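Local coordinates for protein nicotinate-nucleotide--dimethylbenzimidazole phosphoribosyltransferase (Thermus thermophilus HB8, PDB 1WX1) that probably transfers the phosphoribosyl group of nicotinate mononucleotide to 5,6-dimethylbenzimidazole, releasing nicotinate and yielding alpha-ribazole 5'-phosphate for cobalamin biosynthesis, at residues A[72-77]-A[81-86]; A[66-71]-A[102-107]; A[34-39]-A[271-276]. All coordinates share one frame; numbering follows the deposited sequence.

Interaction 1 of 3, residues A[72-77]-A[81-86]; sequences RQMVLN and GGAAIN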
loop_
_atom_site.group_PDB
_atom_site.type_symbol
_atom_site.label_atom_id
_atom_site.label_comp_id
_atom_site.label_asym_id
_atom_site.label_seq_id
_atom_site.Cartn_x
_atom_site.Cartn_y
_atom_site.Cartn_z
ATOM N N ARG A 72 -26.092 -8.612 10.833
ATOM C CA ARG A 72 -27.158 -7.822 10.237
ATOM C C ARG A 72 -26.957 -6.324 10.466
ATOM O O ARG A 72 -27.174 -5.512 9.563
ATOM C CB ARG A 72 -28.514 -8.247 10.805
ATOM C CG ARG A 72 -29.664 -7.401 10.295
ATOM C CD ARG A 72 -31.022 -7.943 10.720
ATOM N NE ARG A 72 -32.076 -7.046 10.264
ATOM C CZ ARG A 72 -32.358 -5.876 10.828
ATOM N NH1 ARG A 72 -31.674 -5.463 11.887
ATOM N NH2 ARG A 72 -33.301 -5.103 10.313
ATOM N N GLN A 73 -26.550 -5.959 11.674
ATOM C CA GLN A 73 -26.327 -4.556 11.996
ATOM C C GLN A 73 -25.200 -3.986 11.140
ATOM O O GLN A 73 -25.268 -2.843 10.700
ATOM C CB GLN A 73 -25.994 -4.406 13.477
ATOM C CG GLN A 73 -27.069 -4.966 14.399
ATOM C CD GLN A 73 -26.647 -4.944 15.846
ATOM O OE1 GLN A 73 -25.463 -5.069 16.158
ATOM N NE2 GLN A 73 -27.617 -4.804 16.745
ATOM N N MET A 74 -24.168 -4.785 10.889
ATOM C CA MET A 74 -23.060 -4.312 10.070
ATOM C C MET A 74 -23.484 -4.172 8.616
ATOM O O MET A 74 -23.003 -3.284 7.918
ATOM C CB MET A 74 -21.849 -5.240 10.203
ATOM C CG MET A 74 -21.047 -4.987 11.472
ATOM S SD MET A 74 -20.414 -3.282 11.553
ATOM C CE MET A 74 -19.329 -3.258 10.107
ATOM N N VAL A 75 -24.384 -5.040 8.155
ATOM C CA VAL A 75 -24.868 -4.924 6.785
ATOM C C VAL A 75 -25.566 -3.575 6.654
ATOM O O VAL A 75 -25.367 -2.852 5.680
ATOM C CB VAL A 75 -25.863 -6.046 6.419
ATOM C CG1 VAL A 75 -26.606 -5.684 5.129
ATOM C CG2 VAL A 75 -25.103 -7.354 6.215
ATOM N N LEU A 76 -26.384 -3.235 7.645
ATOM C CA LEU A 76 -27.077 -1.954 7.625
ATOM C C LEU A 76 -26.040 -0.829 7.642
ATOM O O LEU A 76 -26.209 0.185 6.974
ATOM C CB LEU A 76 -28.013 -1.839 8.832
ATOM C CG LEU A 76 -29.227 -2.773 8.777
ATOM C CD1 LEU A 76 -30.008 -2.673 10.083
ATOM C CD2 LEU A 76 -30.112 -2.402 7.596
ATOM N N ASN A 77 -24.965 -1.026 8.401
ATOM C CA ASN A 77 -23.892 -0.035 8.493
ATOM C C ASN A 77 -23.297 0.152 7.092
ATOM O O ASN A 77 -23.030 1.282 6.677
ATOM C CB ASN A 77 -22.812 -0.523 9.476
ATOM C CG ASN A 77 -21.884 0.596 9.956
ATOM O OD1 ASN A 77 -20.832 0.328 10.554
ATOM N ND2 ASN A 77 -22.272 1.842 9.716
ATOM N N GLY A 81 -23.120 3.538 4.796
ATOM C CA GLY A 81 -21.775 4.047 4.592
ATOM C C GLY A 81 -20.899 4.312 5.799
ATOM O O GLY A 81 -19.942 5.083 5.699
ATOM N N GLY A 82 -21.189 3.664 6.925
ATOM C CA GLY A 82 -20.398 3.896 8.121
ATOM C C GLY A 82 -19.339 2.863 8.477
ATOM O O GLY A 82 -18.705 2.979 9.527
ATOM N N ALA A 83 -19.136 1.861 7.626
ATOM C CA ALA A 83 -18.141 0.826 7.906
ATOM C C ALA A 83 -16.775 1.146 7.311
ATOM O O ALA A 83 -16.640 2.029 6.461
ATOM C CB ALA A 83 -18.624 -0.526 7.392
ATOM N N ALA A 84 -15.758 0.418 7.762
ATOM C CA ALA A 84 -14.404 0.627 7.269
ATOM C C ALA A 84 -14.359 0.451 5.754
ATOM O O ALA A 84 -13.736 1.245 5.042
ATOM C CB ALA A 84 -13.443 -0.359 7.943
ATOM N N ILE A 85 -15.031 -0.582 5.257
ATOM C CA ILE A 85 -15.031 -0.843 3.823
ATOM C C ILE A 85 -15.564 0.341 3.015
ATOM O O ILE A 85 -15.032 0.654 1.951
ATOM C CB ILE A 85 -15.836 -2.132 3.473
ATOM C CG1 ILE A 85 -15.634 -2.477 1.994
ATOM C CG2 ILE A 85 -17.315 -1.947 3.782
ATOM C CD1 ILE A 85 -14.183 -2.740 1.626
ATOM N N ASN A 86 -16.602 1.010 3.510
ATOM C CA ASN A 86 -17.139 2.158 2.789
ATOM C C ASN A 86 -16.103 3.272 2.704
ATOM O O ASN A 86 -15.973 3.930 1.670
ATOM C CB ASN A 86 -18.384 2.725 3.476
ATOM C CG ASN A 86 -19.500 1.718 3.589
ATOM O OD1 ASN A 86 -19.695 1.120 4.641
ATOM N ND2 ASN A 86 -20.233 1.514 2.495
#
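M74 and N77 carry the first segment's side of this buried contact, one through an apolar tip and the other through an amide and a backbone carbonyl. M74 folds back at both chi2 (-59°) and chi3, and this bend brings its CE methyl to 3.9 Å from CB of A83. A long, flexible thioether suits the place: the same side chain also packs on E304, predicted to be the proton acceptor, and on T17 of the second subunit. A83 touches E304 too, so the small methyl helps line the surroundings of that carboxylate, whose OE1 is bonded to the backbone N of I85.

One turn further on, the carbonyl O of N77 accepts a hydrogen bond of 3.0 Å from G82 N; the bond is fairly straight, but the donor sits well out of the carbonyl plane, by 32°. It is a closing bond of the Schellman motif that ends helix 70-79, where G81 takes the positive phi that glycine adopts most easily. The chain then turns through G81 and G82 directly into the cap of helix 84-91. N77 also lays its side-chain amide against the turn, CG swung anti to the backbone N. Its ND2 comes within 3.2 Å of G82 CA, so a beta carbon at G82 would collide with it, a second reason for glycine in this turn. On the other arm, OD1 lies 4.0 Å from A83 CB and is hydrogen-bonded to T17 OG1 of the second subunit. Across from N77, A83 holds the N-cap position but has no polar side chain; N86 OD1 reaches back to accept from A83 N at 3.1 Å, the half of a capping box that an alanine permits, while N86 ND2 bonds to F78 O.

Interaction 2 of 3, residues A[66-71]-A[102-107]; sequences YPQEVT and GVVGEL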
loop_
_atom_site.group_PDB
_atom_site.type_symbol
_atom_site.label_atom_id
_atom_site.label_comp_id
_atom_site.label_asym_id
_atom_site.label_seq_id
_atom_site.Cartn_x
_atom_site.Cartn_y
_atom_site.Cartn_z
ATOM N N TYR A 66 -18.498 -11.290 19.842
ATOM C CA TYR A 66 -19.618 -10.494 19.356
ATOM C C TYR A 66 -20.880 -11.320 19.147
ATOM O O TYR A 66 -20.817 -12.455 18.685
ATOM C CB TYR A 66 -19.239 -9.825 18.034
ATOM C CG TYR A 66 -18.163 -8.779 18.165
ATOM C CD1 TYR A 66 -18.454 -7.514 18.674
ATOM C CD2 TYR A 66 -16.847 -9.056 17.796
ATOM C CE1 TYR A 66 -17.461 -6.545 18.810
ATOM C CE2 TYR A 66 -15.845 -8.097 17.928
ATOM C CZ TYR A 66 -16.160 -6.845 18.436
ATOM O OH TYR A 66 -15.176 -5.892 18.569
ATOM N N PRO A 67 -22.049 -10.755 19.492
ATOM C CA PRO A 67 -23.324 -11.455 19.326
ATOM C C PRO A 67 -23.664 -11.559 17.838
ATOM O O PRO A 67 -23.295 -10.690 17.049
ATOM C CB PRO A 67 -24.303 -10.572 20.092
ATOM C CG PRO A 67 -23.728 -9.198 19.896
ATOM C CD PRO A 67 -22.253 -9.438 20.122
ATOM N N GLN A 68 -24.374 -12.619 17.471
ATOM C CA GLN A 68 -24.752 -12.876 16.090
ATOM C C GLN A 68 -25.426 -11.701 15.382
ATOM O O GLN A 68 -25.228 -11.505 14.178
ATOM C CB GLN A 68 -25.675 -14.099 16.042
ATOM C CG GLN A 68 -26.012 -14.556 14.643
ATOM C CD GLN A 68 -26.544 -15.972 14.623
ATOM O OE1 GLN A 68 -27.651 -16.239 15.085
ATOM N NE2 GLN A 68 -25.749 -16.894 14.092
ATOM N N GLU A 69 -26.209 -10.928 16.130
ATOM C CA GLU A 69 -26.939 -9.790 15.588
ATOM C C GLU A 69 -26.051 -8.777 14.879
ATOM O O GLU A 69 -26.530 -8.021 14.046
ATOM C CB GLU A 69 -27.693 -9.053 16.713
ATOM C CG GLU A 69 -26.797 -8.522 17.806
ATOM C CD GLU A 69 -27.537 -7.996 19.017
ATOM O OE1 GLU A 69 -28.430 -7.125 18.858
ATOM O OE2 GLU A 69 -27.217 -8.453 20.130
ATOM N N VAL A 70 -24.767 -8.755 15.218
ATOM C CA VAL A 70 -23.829 -7.813 14.614
ATOM C C VAL A 70 -23.703 -7.953 13.094
ATOM O O VAL A 70 -23.460 -6.969 12.397
ATOM C CB VAL A 70 -22.432 -7.936 15.269
ATOM C CG1 VAL A 70 -21.420 -7.069 14.522
ATOM C CG2 VAL A 70 -22.511 -7.487 16.733
ATOM N N THR A 71 -23.886 -9.162 12.574
ATOM C CA THR A 71 -23.800 -9.361 11.125
ATOM C C THR A 71 -24.836 -8.484 10.422
ATOM O O THR A 71 -24.506 -7.706 9.527
ATOM C CB THR A 71 -24.057 -10.831 10.735
ATOM O OG1 THR A 71 -23.126 -11.676 11.421
ATOM C CG2 THR A 71 -23.893 -11.023 9.234
ATOM N N GLY A 102 -27.448 -15.125 3.611
ATOM C CA GLY A 102 -27.841 -15.875 4.795
ATOM C C GLY A 102 -27.823 -15.169 6.141
ATOM O O GLY A 102 -27.539 -15.789 7.170
ATOM N N VAL A 103 -28.124 -13.879 6.148
ATOM C CA VAL A 103 -28.147 -13.127 7.391
ATOM C C VAL A 103 -29.457 -13.406 8.134
ATOM O O VAL A 103 -30.504 -13.569 7.510
ATOM C CB VAL A 103 -28.049 -11.605 7.116
ATOM C CG1 VAL A 103 -28.289 -10.832 8.398
ATOM C CG2 VAL A 103 -26.659 -11.262 6.539
ATOM N N VAL A 104 -29.401 -13.483 9.460
ATOM C CA VAL A 104 -30.625 -13.695 10.237
ATOM C C VAL A 104 -31.356 -12.352 10.303
ATOM O O VAL A 104 -30.750 -11.329 10.620
ATOM C CB VAL A 104 -30.315 -14.168 11.681
ATOM C CG1 VAL A 104 -31.575 -14.126 12.531
ATOM C CG2 VAL A 104 -29.761 -15.583 11.658
ATOM N N GLY A 105 -32.648 -12.347 9.990
ATOM C CA GLY A 105 -33.402 -11.104 10.048
ATOM C C GLY A 105 -33.645 -10.485 8.685
ATOM O O GLY A 105 -32.974 -10.825 7.714
ATOM N N GLU A 106 -34.591 -9.556 8.610
ATOM C CA GLU A 106 -34.921 -8.916 7.340
ATOM C C GLU A 106 -34.116 -7.656 7.055
ATOM O O GLU A 106 -33.674 -6.957 7.971
ATOM C CB GLU A 106 -36.412 -8.573 7.293
ATOM C CG GLU A 106 -37.324 -9.733 7.620
ATOM C CD GLU A 106 -38.783 -9.393 7.398
ATOM O OE1 GLU A 106 -39.166 -8.230 7.656
ATOM O OE2 GLU A 106 -39.544 -10.292 6.975
ATOM N N LEU A 107 -33.939 -7.370 5.770
ATOM C CA LEU A 107 -33.205 -6.189 5.334
ATOM C C LEU A 107 -34.083 -5.402 4.366
ATOM O O LEU A 107 -34.916 -5.977 3.674
ATOM C CB LEU A 107 -31.903 -6.597 4.634
ATOM C CG LEU A 107 -30.786 -7.199 5.497
ATOM C CD1 LEU A 107 -29.703 -7.792 4.604
ATOM C CD2 LEU A 107 -30.195 -6.125 6.397
#
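T71 with V103, and Q68 with V104, make a small, partly buried van der Waals contact between the lead-in turn and first residues of helix 70-79 and the loop that follows strand 94-100, close to the C-terminal ends of the parallel strands. The inner pair is methyl against methyl: T71 CG2 lies 3.9 Å from V103 CG2, and the two side chains slide past each other in opposite directions. T71 divides its branches between two tasks. With chi1 at -57°, OG1 stands beside the backbone N and bonds to D55 and to I165 N, while CG2, anti to that N, is turned to the valine. Threonine thus supplies a polar and an apolar arm from one beta carbon, and beta-branched V103 offers a compact methyl to match.

Nearer the surface, Q68 and V104 cross at about a right angle, with OE1 of the glutamine 4.1 Å from CG2 of the valine. Q68 belongs to a type I turn running from P67 to V70; the turn's V70 N to P67 O bond measures 3.0 Å, and T71 N adds a bond to Q68 O. From there Q68, its chain extended, brings its amide oxygen to one methyl of V104; it also packs on D55 and V59.

Since the two segments meet only by van der Waals touches, one of them an amide oxygen against a methyl, the directional forces come from the flank: the carboxylate of D55 takes T71 through OD2 and V104 N through OD1. One acidic residue therefore ties both segments together and probably sets their spacing, while the side-chain touches add only non-directional packing.

Interaction 3 of 3, residues A[34-39]-A[271-276]; sequences AALQGR and HLFAGH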
loop_
_atom_site.group_PDB
_atom_site.type_symbol
_atom_site.label_atom_id
_atom_site.label_comp_id
_atom_site.label_asym_id
_atom_site.label_seq_id
_atom_site.Cartn_x
_atom_site.Cartn_y
_atom_site.Cartn_z
ATOM N N ALA A 34 -0.772 -7.170 -17.443
ATOM C CA ALA A 34 -0.652 -7.091 -18.895
ATOM C C ALA A 34 -1.091 -8.400 -19.539
ATOM O O ALA A 34 -1.839 -8.399 -20.516
ATOM C CB ALA A 34 0.793 -6.773 -19.289
ATOM N N ALA A 35 -0.623 -9.516 -18.989
ATOM C CA ALA A 35 -0.966 -10.830 -19.519
ATOM C C ALA A 35 -2.463 -11.114 -19.394
ATOM O O ALA A 35 -3.062 -11.701 -20.295
ATOM C CB ALA A 35 -0.163 -11.908 -18.801
ATOM N N LEU A 36 -3.063 -10.693 -18.283
ATOM C CA LEU A 36 -4.491 -10.901 -18.064
ATOM C C LEU A 36 -5.342 -10.113 -19.047
ATOM O O LEU A 36 -6.327 -10.627 -19.568
ATOM C CB LEU A 36 -4.887 -10.497 -16.642
ATOM C CG LEU A 36 -4.500 -11.440 -15.507
ATOM C CD1 LEU A 36 -5.035 -10.885 -14.189
ATOM C CD2 LEU A 36 -5.076 -12.827 -15.773
ATOM N N GLN A 37 -4.967 -8.862 -19.293
ATOM C CA GLN A 37 -5.715 -8.021 -20.218
ATOM C C GLN A 37 -5.327 -8.263 -21.672
ATOM O O GLN A 37 -6.063 -7.893 -22.587
ATOM C CB GLN A 37 -5.503 -6.545 -19.898
ATOM C CG GLN A 37 -5.858 -6.141 -18.482
ATOM C CD GLN A 37 -5.979 -4.637 -18.339
ATOM O OE1 GLN A 37 -5.458 -3.879 -19.161
ATOM N NE2 GLN A 37 -6.669 -4.195 -17.292
ATOM N N GLY A 38 -4.165 -8.870 -21.884
ATOM C CA GLY A 38 -3.708 -9.129 -23.239
ATOM C C GLY A 38 -3.221 -7.854 -23.902
ATOM O O GLY A 38 -3.343 -7.691 -25.111
ATOM N N ARG A 39 -2.657 -6.953 -23.105
ATOM C CA ARG A 39 -2.146 -5.676 -23.605
ATOM C C ARG A 39 -0.812 -5.406 -22.922
ATOM O O ARG A 39 -0.703 -5.551 -21.712
ATOM C CB ARG A 39 -3.101 -4.550 -23.231
ATOM C CG ARG A 39 -4.549 -4.930 -23.306
ATOM C CD ARG A 39 -5.375 -4.002 -22.429
ATOM N NE ARG A 39 -5.509 -2.675 -23.006
ATOM C CZ ARG A 39 -6.259 -1.703 -22.484
ATOM N NH1 ARG A 39 -6.963 -1.926 -21.374
ATOM N NH2 ARG A 39 -6.226 -0.472 -23.002
ATOM N N HIS A 271 -5.436 -15.341 -11.978
ATOM C CA HIS A 271 -6.114 -14.047 -11.949
ATOM C C HIS A 271 -6.128 -13.411 -10.564
ATOM O O HIS A 271 -6.594 -12.279 -10.404
ATOM C CB HIS A 271 -7.564 -14.196 -12.418
ATOM C CG HIS A 271 -7.711 -14.376 -13.894
ATOM N ND1 HIS A 271 -8.414 -13.489 -14.684
ATOM C CD2 HIS A 271 -7.263 -15.346 -14.728
ATOM C CE1 HIS A 271 -8.393 -13.906 -15.937
ATOM N NE2 HIS A 271 -7.701 -15.032 -15.990
ATOM N N LEU A 272 -5.625 -14.140 -9.570
ATOM C CA LEU A 272 -5.616 -13.661 -8.190
ATOM C C LEU A 272 -4.416 -12.826 -7.767
ATOM O O LEU A 272 -3.272 -13.117 -8.123
ATOM C CB LEU A 272 -5.728 -14.840 -7.213
ATOM C CG LEU A 272 -6.980 -15.719 -7.216
ATOM C CD1 LEU A 272 -6.837 -16.806 -6.145
ATOM C CD2 LEU A 272 -8.210 -14.863 -6.956
ATOM N N PHE A 273 -4.703 -11.794 -6.981
ATOM C CA PHE A 273 -3.695 -10.906 -6.426
ATOM C C PHE A 273 -3.998 -10.818 -4.934
ATOM O O PHE A 273 -5.134 -10.522 -4.543
ATOM C CB PHE A 273 -3.795 -9.520 -7.063
ATOM C CG PHE A 273 -3.388 -9.496 -8.510
ATOM C CD1 PHE A 273 -2.070 -9.222 -8.870
ATOM C CD2 PHE A 273 -4.308 -9.801 -9.507
ATOM C CE1 PHE A 273 -1.674 -9.251 -10.210
ATOM C CE2 PHE A 273 -3.927 -9.835 -10.850
ATOM C CZ PHE A 273 -2.604 -9.561 -11.200
ATOM N N ALA A 274 -3.000 -11.082 -4.099
ATOM C CA ALA A 274 -3.211 -11.018 -2.659
ATOM C C ALA A 274 -3.105 -9.573 -2.191
ATOM O O ALA A 274 -2.016 -8.989 -2.181
ATOM C CB ALA A 274 -2.191 -11.893 -1.931
ATOM N N GLY A 275 -4.244 -8.999 -1.811
ATOM C CA GLY A 275 -4.266 -7.621 -1.353
ATOM C C GLY A 275 -3.393 -7.361 -0.139
ATOM O O GLY A 275 -2.608 -6.413 -0.120
ATOM N N HIS A 276 -3.522 -8.195 0.886
ATOM C CA HIS A 276 -2.723 -8.016 2.092
ATOM C C HIS A 276 -2.561 -9.314 2.860
ATOM O O HIS A 276 -3.051 -10.367 2.450
ATOM C CB HIS A 276 -3.371 -6.981 3.018
ATOM C CG HIS A 276 -4.601 -7.477 3.711
ATOM N ND1 HIS A 276 -4.845 -7.247 5.045
ATOM C CD2 HIS A 276 -5.660 -8.190 3.250
ATOM C CE1 HIS A 276 -6.001 -7.799 5.382
ATOM N NE2 HIS A 276 -6.514 -8.374 4.310
#
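The contact rests on one leucine, L36, whose two methyls meet two different rings in two different ways. The first meeting is a CH-pi interaction. CD2 sits almost exactly above the centre of the H271 imidazole, 3.3 Å from its centroid and only 4° off the ring normal, so all five ring atoms are at nearly equal range, NE2 being closest to CD2 at 3.4 Å. This is a snug approach for a methyl on a ring. With chi2 at -178°, CD1 continues the extended chain toward F273, and CD2, the other branch, is turned onto the imidazole face.

The second meeting is apolar and edge-on: CD1 lies near the plane of the F273 ring, 3.7 Å from CE2. With CD2 over the imidazole face and CD1 at the phenyl edge, the leucine fork is wedged between the two rings. A branched residue suits this, since one methyl serves each ring.

Other interactions surround the rings and probably help to hold them. The hydrogen bond from H271 ND1 to L245 O would limit rotation of the imidazole, and Y241 meets that ring edge-to-face. F273 is involved in a cation-pi interaction with R32, which also bonds to L272 O. With an alanine at H271, L36 CD2 would probably lose the flat surface beneath it and the carbonyl of L245 its side-chain partner.

V29 and L33 also touch F273, so with L36 they form an apolar stripe along helix 24-37. That stripe packs against strand 272-274, the last strand of the parallel sheet within this chain, as helices cover the strands in alpha/beta folds of the Rossmann-like kind.

How the interactions relate
Interactions 1 and 2 are neighbours, with centres 12 Å apart, and share helix 70-79: interaction 2 uses its start, interaction 1 the turns that follow. They also touch directly, R72 NE making a probable hydrogen bond to E106 O at 2.8 Å. Both border the second subunit, so this corner ties the fold to the dimer interface. Interaction 3 lies on the opposite side of the chain's centre, its centre about 28 Å from that of interaction 1 and 34 Å from that of interaction 2. Along the chain, 34-39 and 271-276 bracket 66-71 and 102-107, which in turn bracket interaction 1; the outermost pair thus brings early and late sequence together at one edge of the sheet.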